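Local coordinates for heme-binding protein A / AI-2 binding protein A (Helicobacter pylori SS1, PDB 6OFQ) that binds peptides, here the peptide STSA, as the periplasmic substrate-binding protein of an ABC transporter and probably delivers them for uptake, at residues A[269-274]-A[329-334]; A[291-296]-A[500-505]; A[79-84]-A[95-100]; A[114-119]-A[156-161]; A[308-313]-A[362-367]. All blocks are in the same frame, centred on the assembly; numbering follows the deposited sequence. Where two conformers were deposited one is given.

Interaction 1 of 5, residues A[269-274]-A[329-334]; sequences PNLNEV and EGFAQK
Phe331 meets Leu271 and Val274 with different parts of its side chain. One methyl of Leu271, CD2, lies 3.9 Å from Phe331 CD2 and almost as near CB and CG of the same residue, the two side chains sliding past each other in opposite directions. At the far end of the ring Val274 comes tip to tip, its CG1 3.7 Å from Phe331 CZ. Between these two contacts the carbonyl O of Leu271 lies 3.8 Å from Phe331 CE2, oblique to the ring. Beside the phenyl group, Glu329 passes over the backbone between Leu271 and Asn272: its CG is 3.8 Å from Leu271 C. The chain then bends at chi2 (-83°), which puts CD near Asn272, and OE2 approaches Asn272 CB at 3.5 Å, a contact with carbon.

Glu329 leaves the helix 320-328 with positive phi, Gly330 also has positive phi, and Phe331 is the centre of an inverse gamma turn just before strand 332-334. The turn at 270-273, just before helix 274-278, is tightened by a bond from Glu273 N to Asn270 O of 2.8 Å, and a weak one joins Asn270 ND2 to Glu273 OE2, which is also bonded to Ser252 OG. Tyr504 and Lys287 also touch the Phe331 side chain, and Val506 and Val285 pack on Val274.

The contact thus joins this turn to the helix-to-strand turn at 329-331. Its cohesion is dispersive, from methyl groups against a phenyl ring, while the carboxylate of Glu329 adds van der Waals contact at an exposed margin.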
# COMPACT_ATOMS: atom_id res chain seq x y z
N PRO A 269 -16.24 1.18 4.64
CA PRO A 269 -17.55 1.52 5.22
C PRO A 269 -17.40 2.49 6.40
O PRO A 269 -16.40 2.42 7.15
CB PRO A 269 -18.09 0.19 5.71
CG PRO A 269 -16.85 -0.59 6.03
CD PRO A 269 -15.86 -0.20 4.96
N ASN A 270 -18.45 3.26 6.66
CA ASN A 270 -18.55 3.85 7.98
C ASN A 270 -18.84 2.78 9.01
O ASN A 270 -19.77 1.99 8.91
CB ASN A 270 -19.71 4.82 8.03
CG ASN A 270 -19.34 6.14 7.43
OD1 ASN A 270 -18.18 6.62 7.53
ND2 ASN A 270 -20.32 6.71 6.73
N LEU A 271 -17.93 2.66 9.96
CA LEU A 271 -18.04 1.57 10.86
C LEU A 271 -19.26 1.56 11.82
O LEU A 271 -19.72 0.48 12.21
CB LEU A 271 -16.72 1.39 11.64
CG LEU A 271 -15.59 1.04 10.66
CD1 LEU A 271 -14.26 1.45 11.22
CD2 LEU A 271 -15.71 -0.45 10.37
N ASN A 272 -19.83 2.73 12.00
CA ASN A 272 -21.13 2.71 12.68
C ASN A 272 -22.30 2.32 11.81
O ASN A 272 -23.42 2.30 12.33
CB ASN A 272 -21.37 4.03 13.39
CG ASN A 272 -21.62 5.16 12.46
OD1 ASN A 272 -21.56 5.05 11.24
ND2 ASN A 272 -21.81 6.34 13.06
N GLU A 273 -22.10 1.94 10.55
CA GLU A 273 -23.18 1.40 9.72
C GLU A 273 -23.08 -0.09 9.51
O GLU A 273 -23.98 -0.66 8.91
CB GLU A 273 -23.21 2.08 8.35
CG GLU A 273 -23.50 3.57 8.48
CD GLU A 273 -23.43 4.36 7.19
OE1 GLU A 273 -23.27 3.73 6.13
OE2 GLU A 273 -23.46 5.59 7.24
N VAL A 274 -22.01 -0.72 9.99
CA VAL A 274 -21.82 -2.11 9.72
C VAL A 274 -22.89 -2.99 10.34
O VAL A 274 -23.37 -3.92 9.69
CB VAL A 274 -20.41 -2.53 10.24
CG1 VAL A 274 -20.28 -4.04 10.23
CG2 VAL A 274 -19.42 -1.91 9.29
N GLU A 329 -15.71 2.04 16.12
CA GLU A 329 -16.77 1.24 16.69
C GLU A 329 -16.33 -0.14 17.08
O GLU A 329 -17.05 -1.14 17.02
CB GLU A 329 -17.96 1.17 15.72
CG GLU A 329 -18.45 2.55 15.38
CD GLU A 329 -19.42 3.14 16.43
OE1 GLU A 329 -20.00 2.42 17.24
OE2 GLU A 329 -19.51 4.37 16.38
N GLY A 330 -15.10 -0.20 17.60
CA GLY A 330 -14.59 -1.44 18.09
C GLY A 330 -13.92 -2.36 17.08
O GLY A 330 -13.38 -3.42 17.42
N PHE A 331 -14.03 -2.00 15.80
CA PHE A 331 -13.54 -2.87 14.70
C PHE A 331 -12.04 -2.62 14.42
O PHE A 331 -11.64 -2.31 13.30
CB PHE A 331 -14.32 -2.58 13.41
CG PHE A 331 -15.75 -3.03 13.46
CD1 PHE A 331 -16.10 -4.34 13.15
CD2 PHE A 331 -16.74 -2.14 13.75
CE1 PHE A 331 -17.44 -4.75 13.15
CE2 PHE A 331 -18.07 -2.52 13.75
CZ PHE A 331 -18.42 -3.81 13.47
N ALA A 332 -11.24 -2.75 15.47
CA ALA A 332 -9.79 -2.51 15.39
C ALA A 332 -9.15 -3.00 16.67
O ALA A 332 -9.80 -3.18 17.68
CB ALA A 332 -9.54 -1.02 15.26
N GLN A 333 -7.84 -3.15 16.64
CA GLN A 333 -7.02 -3.47 17.81
C GLN A 333 -6.09 -2.31 18.10
O GLN A 333 -5.59 -1.67 17.16
CB GLN A 333 -6.24 -4.78 17.55
CG GLN A 333 -5.29 -5.19 18.66
CD GLN A 333 -4.65 -6.58 18.55
OE1 GLN A 333 -5.13 -7.41 17.79
NE2 GLN A 333 -3.63 -6.85 19.38
N LYS A 334 -5.79 -2.00 19.35
CA LYS A 334 -4.87 -0.93 19.71
C LYS A 334 -3.49 -1.18 19.10
O LYS A 334 -2.95 -2.29 19.24
CB LYS A 334 -4.76 -0.87 21.23
CG LYS A 334 -3.73 0.11 21.78
CD LYS A 334 -3.79 0.39 23.28
CE LYS A 334 -4.46 -0.65 24.15
NZ LYS A 334 -4.71 -0.02 25.47

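Interaction 2 of 5, residues A[291-296]-A[500-505]; sequences LLASWL and LAYPYS
Strands 292-296 and 500-503 run antiparallel, their axes 4.8 Å apart at closest and 163° between directions, with Ser294 and Ala501 as a hydrogen-bonded pair. Ser294 N gives a 2.8 Å bond to Ala501 O, the donor almost in line with the carbonyl. Ser294 O accepts twice, from Ala501 N at 3.0 Å and from Leu500 N at 3.1 Å, the latter in the carbonyl plane. Two residues facing one make a classic beta bulge, and Leu500 CB comes within 3.3 Å of Ser294 O.

Beyond the bulge, Leu292 CB packs on Pro503 CD at 3.9 Å; Leu292 CG stands anti to the carbonyl carbon (chi1 -58°), and CD1 lies 3.6 Å from Pro503 O. The Tyr502 ring turns its edge to Ala293 CB, which lies near its plane, 4.0 Å from Tyr502 CD1. Tyr502 OH is hydrogen-bonded to Asn337 O and Val336 N.

Trp428 and Ala426 of strand 423-429 bond to the other backbone edge of 292-296, inside the mixed sheet. The bulge lets one carbonyl serve two amides; beyond it, Pro503 has no N-H to offer Leu292 O, and a water, accepting from Leu292 N and probably donating to Pro503 O, replaces a direct bond.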
# COMPACT_ATOMS: atom_id res chain seq x y z
N LEU A 291 -4.00 -6.69 7.75
CA LEU A 291 -2.56 -6.42 7.61
C LEU A 291 -2.31 -4.90 7.56
O LEU A 291 -1.36 -4.42 6.94
CB LEU A 291 -1.90 -7.09 6.42
CG LEU A 291 -1.84 -8.60 6.57
CD1 LEU A 291 -1.51 -9.27 5.26
CD2 LEU A 291 -0.61 -8.91 7.42
N LEU A 292 -3.17 -4.19 8.27
CA LEU A 292 -3.25 -2.73 8.24
C LEU A 292 -2.76 -2.08 9.51
O LEU A 292 -3.00 -2.57 10.61
CB LEU A 292 -4.74 -2.32 8.12
CG LEU A 292 -5.49 -2.87 6.91
CD1 LEU A 292 -7.00 -2.99 7.09
CD2 LEU A 292 -5.20 -1.90 5.78
N ALA A 293 -2.14 -0.91 9.40
CA ALA A 293 -1.82 -0.08 10.55
C ALA A 293 -2.21 1.36 10.23
O ALA A 293 -2.12 1.78 9.07
CB ALA A 293 -0.36 -0.16 10.94
N SER A 294 -2.70 2.09 11.23
CA SER A 294 -3.11 3.50 11.12
C SER A 294 -2.53 4.25 12.31
O SER A 294 -2.64 3.82 13.44
CB SER A 294 -4.66 3.54 11.15
OG SER A 294 -5.10 4.88 11.00
N TRP A 295 -1.98 5.44 12.03
CA TRP A 295 -1.20 6.17 13.07
C TRP A 295 -1.21 7.66 12.77
O TRP A 295 -1.75 8.08 11.75
CB TRP A 295 0.22 5.61 13.26
CG TRP A 295 1.14 5.79 12.10
CD1 TRP A 295 1.97 6.83 11.87
CD2 TRP A 295 1.25 4.94 10.96
NE1 TRP A 295 2.66 6.66 10.70
CE2 TRP A 295 2.25 5.50 10.11
CE3 TRP A 295 0.67 3.74 10.58
CZ2 TRP A 295 2.62 4.90 8.91
CZ3 TRP A 295 1.03 3.16 9.41
CH2 TRP A 295 1.98 3.75 8.57
N LEU A 296 -0.65 8.42 13.67
CA LEU A 296 -0.47 9.82 13.44
C LEU A 296 1.02 10.05 13.16
O LEU A 296 1.86 9.75 14.03
CB LEU A 296 -1.01 10.57 14.64
CG LEU A 296 -1.01 12.09 14.58
CD1 LEU A 296 -2.02 12.64 13.57
CD2 LEU A 296 -1.32 12.68 15.96
N LEU A 500 -2.05 4.35 16.48
CA LEU A 500 -3.49 4.42 16.83
C LEU A 500 -4.07 3.00 16.76
O LEU A 500 -4.38 2.38 17.80
CB LEU A 500 -4.21 5.39 15.89
CG LEU A 500 -3.80 6.85 16.06
CD1 LEU A 500 -4.41 7.63 14.95
CD2 LEU A 500 -4.24 7.38 17.41
N ALA A 501 -4.20 2.43 15.56
CA ALA A 501 -4.95 1.17 15.46
C ALA A 501 -4.41 0.25 14.38
O ALA A 501 -3.82 0.66 13.40
CB ALA A 501 -6.39 1.47 15.11
N TYR A 502 -4.66 -1.06 14.56
CA TYR A 502 -4.68 -2.06 13.51
C TYR A 502 -6.15 -2.22 13.13
O TYR A 502 -6.82 -3.02 13.81
CB TYR A 502 -4.07 -3.38 13.97
CG TYR A 502 -2.69 -3.23 14.55
CD1 TYR A 502 -1.67 -2.61 13.83
CD2 TYR A 502 -2.42 -3.68 15.83
CE1 TYR A 502 -0.43 -2.48 14.42
CE2 TYR A 502 -1.19 -3.52 16.45
CZ TYR A 502 -0.19 -2.88 15.73
OH TYR A 502 0.99 -2.68 16.37
N PRO A 503 -6.65 -1.54 12.09
CA PRO A 503 -8.07 -1.71 11.81
C PRO A 503 -8.35 -3.09 11.28
O PRO A 503 -7.53 -3.66 10.54
CB PRO A 503 -8.36 -0.68 10.72
CG PRO A 503 -7.24 0.31 10.84
CD PRO A 503 -6.02 -0.48 11.28
N TYR A 504 -9.49 -3.64 11.64
CA TYR A 504 -9.91 -4.87 11.00
C TYR A 504 -10.24 -4.57 9.53
O TYR A 504 -10.60 -3.43 9.19
CB TYR A 504 -11.22 -5.33 11.66
CG TYR A 504 -11.12 -5.74 13.09
CD1 TYR A 504 -9.95 -6.00 13.73
CD2 TYR A 504 -12.30 -5.91 13.80
CE1 TYR A 504 -9.92 -6.38 15.07
CE2 TYR A 504 -12.31 -6.29 15.11
CZ TYR A 504 -11.13 -6.48 15.75
OH TYR A 504 -11.14 -6.87 17.09
N SER A 505 -10.07 -5.54 8.66
CA SER A 505 -10.52 -5.39 7.27
C SER A 505 -12.03 -5.69 7.31
O SER A 505 -12.41 -6.81 7.65
CB SER A 505 -9.88 -6.38 6.29
OG SER A 505 -10.38 -6.07 5.01
O HOH W 1 -4.86 -4.70 10.63

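Interaction 3 of 5, residues A[79-84]-A[95-100]; sequences LATSWD and HLRKGV
His95 and Asp84 are joined by a hydrogen bond from NE2 to OD2 of 2.8 Å, met nearly along the carboxylate C-O axis. The oxygen lies only 8° out of the imidazole plane, yet the carboxylate is turned 78° from that plane, so the two groups stand almost crosswise. Ser82 OG sits 3.2 Å from His95 CD2, oblique to the ring. Backbone bonds continue the link: His95 N to Ser82 O, Thr81 N to His95 O, and Arg97 N to Leu79 O, the last a nearly straight 2.8 Å bond.

Strands 75-85 and 91-96 form a beta hairpin here, within a five-stranded antiparallel sheet. Ala80 pairs with Leu96 and Ser82 with His95, and the one-residue shift of register between these pairs is a beta bulge, where the first strand also turns a corner at Thr81.

At that corner, Thr81 CG2 rests over the centre of one face of the Arg97 guanidinium, 3.5 Å above its plane. The bend of the arginine chain at chi3 (-67°) carries NE round, and NE is bonded to Ala78 O. A water links Thr81 OG1 to Leu96 O. Deeper in the fold, Leu79 CD2 meets Val100 CG1 at 3.9 Å, the side chains crossing at about a right angle.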
# COMPACT_ATOMS: atom_id res chain seq x y z
N LEU A 79 5.06 -14.03 -14.07
CA LEU A 79 5.75 -13.87 -15.36
C LEU A 79 7.06 -14.68 -15.41
O LEU A 79 7.59 -14.91 -16.51
CB LEU A 79 5.95 -12.42 -15.77
CG LEU A 79 4.63 -11.69 -16.12
CD1 LEU A 79 4.91 -10.23 -16.41
CD2 LEU A 79 3.93 -12.36 -17.32
N ALA A 80 7.62 -15.01 -14.24
CA ALA A 80 8.67 -16.04 -14.15
C ALA A 80 7.96 -17.32 -13.77
O ALA A 80 7.24 -17.44 -12.76
CB ALA A 80 9.74 -15.71 -13.11
N THR A 81 8.28 -18.39 -14.50
CA THR A 81 7.79 -19.75 -14.19
C THR A 81 8.60 -20.44 -13.10
O THR A 81 8.07 -21.29 -12.38
CB THR A 81 7.72 -20.69 -15.39
OG1 THR A 81 8.99 -20.62 -16.08
CG2 THR A 81 6.61 -20.19 -16.38
N SER A 82 9.89 -20.13 -13.04
CA SER A 82 10.77 -20.71 -12.01
C SER A 82 11.98 -19.81 -11.81
O SER A 82 12.21 -18.84 -12.55
CB SER A 82 11.21 -22.12 -12.42
OG SER A 82 12.13 -22.00 -13.46
N TRP A 83 12.73 -20.14 -10.74
CA TRP A 83 13.87 -19.28 -10.45
C TRP A 83 14.82 -20.07 -9.57
O TRP A 83 14.45 -21.05 -8.93
CB TRP A 83 13.49 -17.97 -9.74
CG TRP A 83 12.59 -18.13 -8.56
CD1 TRP A 83 12.97 -18.29 -7.25
CD2 TRP A 83 11.16 -18.16 -8.56
NE1 TRP A 83 11.87 -18.43 -6.45
CE2 TRP A 83 10.75 -18.33 -7.23
CE3 TRP A 83 10.20 -18.03 -9.56
CZ2 TRP A 83 9.42 -18.45 -6.87
CZ3 TRP A 83 8.90 -18.15 -9.19
CH2 TRP A 83 8.52 -18.36 -7.89
N ASP A 84 16.06 -19.63 -9.64
CA ASP A 84 17.11 -20.18 -8.79
C ASP A 84 17.81 -19.08 -8.06
O ASP A 84 18.14 -18.03 -8.67
CB ASP A 84 18.09 -20.94 -9.69
CG ASP A 84 17.38 -21.99 -10.58
OD1 ASP A 84 17.16 -23.09 -10.02
OD2 ASP A 84 17.23 -21.76 -11.80
N HIS A 95 13.50 -17.57 -14.87
CA HIS A 95 13.15 -18.15 -16.14
C HIS A 95 11.76 -17.62 -16.49
O HIS A 95 10.81 -17.91 -15.77
CB HIS A 95 13.19 -19.70 -16.00
CG HIS A 95 14.48 -20.22 -15.40
ND1 HIS A 95 15.61 -20.27 -16.18
CD2 HIS A 95 14.90 -20.47 -14.14
CE1 HIS A 95 16.65 -20.63 -15.44
NE2 HIS A 95 16.24 -20.77 -14.19
N LEU A 96 11.63 -16.94 -17.61
CA LEU A 96 10.44 -16.18 -17.94
C LEU A 96 9.48 -17.10 -18.67
O LEU A 96 9.87 -18.00 -19.48
CB LEU A 96 10.79 -14.94 -18.71
CG LEU A 96 11.79 -13.95 -18.10
CD1 LEU A 96 11.91 -12.76 -18.99
CD2 LEU A 96 11.34 -13.54 -16.69
N ARG A 97 8.19 -16.89 -18.41
CA ARG A 97 7.11 -17.56 -19.10
C ARG A 97 7.07 -17.16 -20.57
O ARG A 97 7.20 -15.96 -20.88
CB ARG A 97 5.76 -17.14 -18.45
CG ARG A 97 4.58 -18.03 -18.77
CD ARG A 97 3.38 -17.55 -17.95
NE ARG A 97 3.58 -17.77 -16.52
CZ ARG A 97 3.32 -18.87 -15.83
NH1 ARG A 97 2.88 -20.00 -16.39
NH2 ARG A 97 3.63 -18.92 -14.52
N LYS A 98 6.95 -18.16 -21.45
CA LYS A 98 6.86 -17.93 -22.89
C LYS A 98 5.41 -17.90 -23.31
O LYS A 98 4.53 -18.49 -22.70
CB LYS A 98 7.62 -19.07 -23.59
CG LYS A 98 9.11 -19.11 -23.27
CD LYS A 98 9.75 -20.22 -24.11
CE LYS A 98 11.21 -20.37 -23.78
NZ LYS A 98 11.77 -21.36 -24.73
N GLY A 99 5.22 -17.25 -24.44
CA GLY A 99 3.92 -17.12 -25.08
C GLY A 99 2.90 -16.29 -24.31
O GLY A 99 1.69 -16.47 -24.49
N VAL A 100 3.37 -15.33 -23.53
CA VAL A 100 2.49 -14.38 -22.83
C VAL A 100 2.47 -13.17 -23.75
O VAL A 100 3.50 -12.64 -24.18
CB VAL A 100 3.14 -13.98 -21.51
CG1 VAL A 100 2.36 -12.84 -20.85
CG2 VAL A 100 3.31 -15.19 -20.61
O HOH W 2 9.10 -20.77 -18.92

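Interaction 4 of 5, residues A[114-119]-A[156-161]; sequences FSAKDV and IEALDD
The extended backbone of Ser115 (phi -154°), followed by helical angles at Ala116 (phi -60°), turns Ala116 N and the CB atoms of both residues toward the chain at 158-161. Ala116 N donates to Asp161 O at 2.8 Å, the donor standing above the carbonyl plane, 36° out of it. The same oxygen is also touched by carbon, with Ser115 CB and Ala116 CB each 3.4 Å away. Ala116 CB further lies 3.4 Å from Asp160 O and 3.8 Å from Ala158 CB, so this one methyl group meets two carbonyl oxygens and a second methyl.

Within 114-119, Ser115 N is bonded to Asp118 OD2 at 2.9 Å, on the anti side of the carboxylate, while Asp118 OD1 receives Lys189 N. This ties the residue before the helix to its first turn. Across the contact, the strand turns a corner at Leu159, and Asp160 OD1 is held by Thr163 and Tyr162. Leu96 packs on Ala116, and Leu120 on Ala158.

The start of helix 116-127 is thereby fastened to the end of the edge strand 153-160. An amide of the first helical turn, which has no acceptor one turn earlier within the helix, finds one in Asp161 O, and the close approach is consistent with the small side chains of Ala116 and Ala158.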
# COMPACT_ATOMS: atom_id res chain seq x y z
N PHE A 114 5.57 -10.80 -24.45
CA PHE A 114 6.42 -10.46 -23.30
C PHE A 114 7.75 -11.21 -23.38
O PHE A 114 7.80 -12.39 -23.71
CB PHE A 114 5.65 -10.84 -22.03
CG PHE A 114 6.53 -11.03 -20.81
CD1 PHE A 114 7.14 -9.95 -20.21
CD2 PHE A 114 6.76 -12.29 -20.32
CE1 PHE A 114 8.03 -10.12 -19.15
CE2 PHE A 114 7.58 -12.47 -19.21
CZ PHE A 114 8.18 -11.38 -18.65
N SER A 115 8.81 -10.50 -23.07
CA SER A 115 10.13 -11.09 -23.04
C SER A 115 11.00 -10.30 -22.07
O SER A 115 10.62 -9.28 -21.46
CB SER A 115 10.70 -11.14 -24.48
OG SER A 115 11.03 -9.85 -24.91
N ALA A 116 12.29 -10.69 -22.04
CA ALA A 116 13.22 -10.12 -21.11
C ALA A 116 13.38 -8.62 -21.25
O ALA A 116 13.64 -7.90 -20.27
CB ALA A 116 14.54 -10.86 -21.21
N LYS A 117 13.27 -8.08 -22.47
CA LYS A 117 13.41 -6.64 -22.64
C LYS A 117 12.37 -5.81 -21.89
O LYS A 117 12.63 -4.67 -21.54
CB LYS A 117 13.41 -6.23 -24.12
CG LYS A 117 12.09 -6.31 -24.86
CD LYS A 117 12.29 -5.76 -26.27
CE LYS A 117 10.97 -5.52 -26.99
NZ LYS A 117 11.14 -5.17 -28.42
N ASP A 118 11.23 -6.42 -21.61
CA ASP A 118 10.15 -5.72 -20.90
C ASP A 118 10.50 -5.67 -19.41
O ASP A 118 10.20 -4.69 -18.73
CB ASP A 118 8.82 -6.41 -21.08
CG ASP A 118 8.46 -6.54 -22.58
OD1 ASP A 118 8.44 -5.42 -23.12
OD2 ASP A 118 8.16 -7.66 -23.04
N VAL A 119 11.17 -6.70 -18.91
CA VAL A 119 11.69 -6.68 -17.52
C VAL A 119 12.76 -5.60 -17.38
O VAL A 119 12.76 -4.82 -16.46
CB VAL A 119 12.15 -8.06 -17.08
CG1 VAL A 119 12.60 -8.03 -15.63
CG2 VAL A 119 11.09 -9.13 -17.29
N ILE A 156 21.26 -6.04 -13.51
CA ILE A 156 20.21 -6.79 -14.15
C ILE A 156 20.62 -7.13 -15.55
O ILE A 156 20.95 -6.21 -16.30
CB ILE A 156 18.86 -6.06 -14.15
CG1 ILE A 156 18.64 -5.32 -12.85
CG2 ILE A 156 17.75 -6.99 -14.57
CD1 ILE A 156 17.37 -4.47 -12.87
N GLU A 157 20.54 -8.42 -15.91
CA GLU A 157 20.98 -8.89 -17.22
C GLU A 157 19.90 -9.73 -17.85
O GLU A 157 19.35 -10.63 -17.20
CB GLU A 157 22.19 -9.82 -17.10
CG GLU A 157 23.42 -9.22 -16.48
CD GLU A 157 24.37 -10.37 -16.13
OE1 GLU A 157 24.33 -10.99 -15.03
OE2 GLU A 157 25.15 -10.76 -17.05
N ALA A 158 19.66 -9.51 -19.14
CA ALA A 158 18.88 -10.44 -19.98
C ALA A 158 19.88 -11.44 -20.57
O ALA A 158 20.63 -11.11 -21.48
CB ALA A 158 18.13 -9.73 -21.11
N LEU A 159 19.93 -12.63 -20.02
CA LEU A 159 20.88 -13.64 -20.49
C LEU A 159 20.38 -14.20 -21.81
O LEU A 159 21.24 -14.59 -22.63
CB LEU A 159 20.99 -14.78 -19.45
CG LEU A 159 21.64 -14.23 -18.18
CD1 LEU A 159 21.68 -15.34 -17.14
CD2 LEU A 159 22.98 -13.55 -18.39
N ASP A 160 19.07 -14.26 -22.06
CA ASP A 160 18.53 -14.50 -23.37
C ASP A 160 17.14 -13.86 -23.35
O ASP A 160 16.82 -13.16 -22.39
CB ASP A 160 18.58 -15.99 -23.78
CG ASP A 160 17.69 -16.92 -22.98
OD1 ASP A 160 16.76 -16.44 -22.26
OD2 ASP A 160 17.80 -18.20 -23.07
N ASP A 161 16.31 -14.12 -24.34
CA ASP A 161 15.05 -13.41 -24.40
C ASP A 161 14.07 -13.89 -23.31
O ASP A 161 13.05 -13.22 -23.09
CB ASP A 161 14.35 -13.66 -25.74
CG ASP A 161 15.02 -12.97 -26.90
OD1 ASP A 161 15.96 -12.17 -26.77
OD2 ASP A 161 14.59 -13.31 -28.01

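Interaction 5 of 5, residues A[308-313]-A[362-367]; sequences PLVRLA and ELLKQA
Leu309 reaches across to helix 362-366 along most of its length. Leu309 CB lies 4.0 Å from Ala367 CB. CG stands anti to the carbonyl carbon (chi1 -71°), and from it the two methyls part: CD1 runs to Gln366 CB at 3.9 Å, the side chains crossing at a slant, and CD2 meets Leu363 CD2 at the same separation, these two leucines crossing at about a right angle. Gln366 is steadied on its own helix, where NE2 gives a 3.0 Å hydrogen bond to Glu362 OE2; the acceptor uses its anti lone pair and lies close to the plane of the Gln366 amide.

Helices 308-317 and 357-366 pack antiparallel; the axes of 308-313 and 362-366 are 8.2 Å apart at closest and 165° apart in direction. The spacing is consistent with the alanines at the interface: Ala313 CB touches Leu363 CB at 3.8 Å and Leu364 CG at nearly the same distance.

Leu363 also spreads its tip, with CD1 against Leu312 CB. On the more buried flank Val310 CG2 is shared between Leu364 CD2 and Ala367 CB, each 4.0 Å away. Tyr369 packs on Val310 and Ile398 on Leu364, extending this apolar layer beyond the pair. Turned away from it, Arg311 is bonded to the backbone carbonyls of Phe305 and Asp494.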
# COMPACT_ATOMS: atom_id res chain seq x y z
N PRO A 308 11.63 14.72 21.72
CA PRO A 308 11.03 13.48 22.16
C PRO A 308 10.03 13.70 23.28
O PRO A 308 9.07 12.96 23.40
CB PRO A 308 12.21 12.59 22.63
CG PRO A 308 13.36 13.23 21.99
CD PRO A 308 13.11 14.67 21.71
N LEU A 309 10.28 14.65 24.18
CA LEU A 309 9.38 14.79 25.34
C LEU A 309 8.04 15.32 24.87
O LEU A 309 7.01 14.96 25.45
CB LEU A 309 9.94 15.75 26.36
CG LEU A 309 11.15 15.25 27.15
CD1 LEU A 309 11.47 16.20 28.28
CD2 LEU A 309 11.13 13.81 27.60
N VAL A 310 8.04 16.17 23.84
CA VAL A 310 6.78 16.61 23.25
C VAL A 310 6.01 15.45 22.65
O VAL A 310 4.77 15.27 22.81
CB VAL A 310 6.98 17.75 22.25
CG1 VAL A 310 5.67 18.04 21.52
CG2 VAL A 310 7.43 19.05 22.93
N ARG A 311 6.77 14.65 21.92
CA ARG A 311 6.17 13.46 21.32
C ARG A 311 5.52 12.55 22.33
O ARG A 311 4.42 11.99 22.12
CB ARG A 311 7.13 12.78 20.36
CG ARG A 311 7.68 13.62 19.25
CD ARG A 311 8.39 12.82 18.19
NE ARG A 311 9.53 12.04 18.66
CZ ARG A 311 10.79 12.38 18.49
NH1 ARG A 311 11.19 13.56 18.04
NH2 ARG A 311 11.70 11.53 18.93
N LEU A 312 6.29 12.27 23.38
CA LEU A 312 5.78 11.44 24.43
C LEU A 312 4.54 12.04 25.08
O LEU A 312 3.59 11.33 25.36
CB LEU A 312 6.87 11.12 25.46
CG LEU A 312 7.99 10.22 24.95
CD1 LEU A 312 9.16 10.27 25.91
CD2 LEU A 312 7.53 8.79 24.84
N ALA A 313 4.55 13.35 25.29
CA ALA A 313 3.37 13.97 25.90
C ALA A 313 2.12 13.73 25.07
O ALA A 313 1.06 13.34 25.56
CB ALA A 313 3.67 15.45 26.03
N GLU A 362 2.95 17.16 32.43
CA GLU A 362 4.27 17.19 33.05
C GLU A 362 5.38 17.15 31.98
O GLU A 362 6.31 17.94 31.99
CB GLU A 362 4.44 16.05 34.05
CG GLU A 362 5.79 16.04 34.76
CD GLU A 362 6.15 17.36 35.44
OE1 GLU A 362 5.27 18.11 35.94
OE2 GLU A 362 7.37 17.62 35.48
N LEU A 363 5.24 16.23 31.04
CA LEU A 363 6.22 16.17 29.94
C LEU A 363 6.36 17.45 29.17
O LEU A 363 7.46 17.85 28.78
CB LEU A 363 5.90 14.95 29.05
CG LEU A 363 6.25 13.63 29.69
CD1 LEU A 363 5.54 12.51 28.98
CD2 LEU A 363 7.75 13.33 29.56
N LEU A 364 5.24 18.05 28.81
CA LEU A 364 5.29 19.36 28.21
C LEU A 364 5.91 20.47 29.02
O LEU A 364 6.65 21.25 28.41
CB LEU A 364 3.90 19.86 27.78
CG LEU A 364 3.25 19.28 26.54
CD1 LEU A 364 1.99 20.07 26.20
CD2 LEU A 364 4.24 19.39 25.39
N LYS A 365 5.68 20.45 30.34
CA LYS A 365 6.40 21.37 31.22
C LYS A 365 7.89 21.09 31.13
O LYS A 365 8.69 22.03 31.01
CB LYS A 365 5.97 21.25 32.68
CG LYS A 365 4.58 21.77 32.92
CD LYS A 365 4.31 21.89 34.42
CE LYS A 365 2.91 22.44 34.64
NZ LYS A 365 2.30 21.70 35.77
N GLN A 366 8.25 19.81 31.21
CA GLN A 366 9.70 19.46 31.15
C GLN A 366 10.39 19.87 29.86
O GLN A 366 11.56 20.29 29.83
CB GLN A 366 9.84 17.98 31.38
CG GLN A 366 9.54 17.66 32.85
CD GLN A 366 9.92 16.27 33.23
OE1 GLN A 366 10.62 15.58 32.48
NE2 GLN A 366 9.42 15.80 34.37
N ALA A 367 9.65 19.82 28.76
CA ALA A 367 10.19 20.22 27.49
C ALA A 367 10.30 21.71 27.25
O ALA A 367 10.83 22.11 26.22
CB ALA A 367 9.30 19.69 26.37

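Interactions 1 and 2 are neighbours in one mixed sheet, their centres 11 Å apart: strands 332-334 and 497-510 pair there, with Gln333 O 2.8 Å from Tyr502 N and Phe331 O 3.0 Å from Tyr504 N, both probable hydrogen bonds. Interaction 5 lies farther out, its centre 25 Å from that of interaction 2, and strand 292-298 leads on to its first helix. Interactions 3 and 4 form a second group on the opposite side of the chain's centre, also 11 Å apart, where Val100 O and Phe114 N approach to 2.8 Å, a probable hydrogen bond. Interactions 3 and 5 are 55 Å apart between centres.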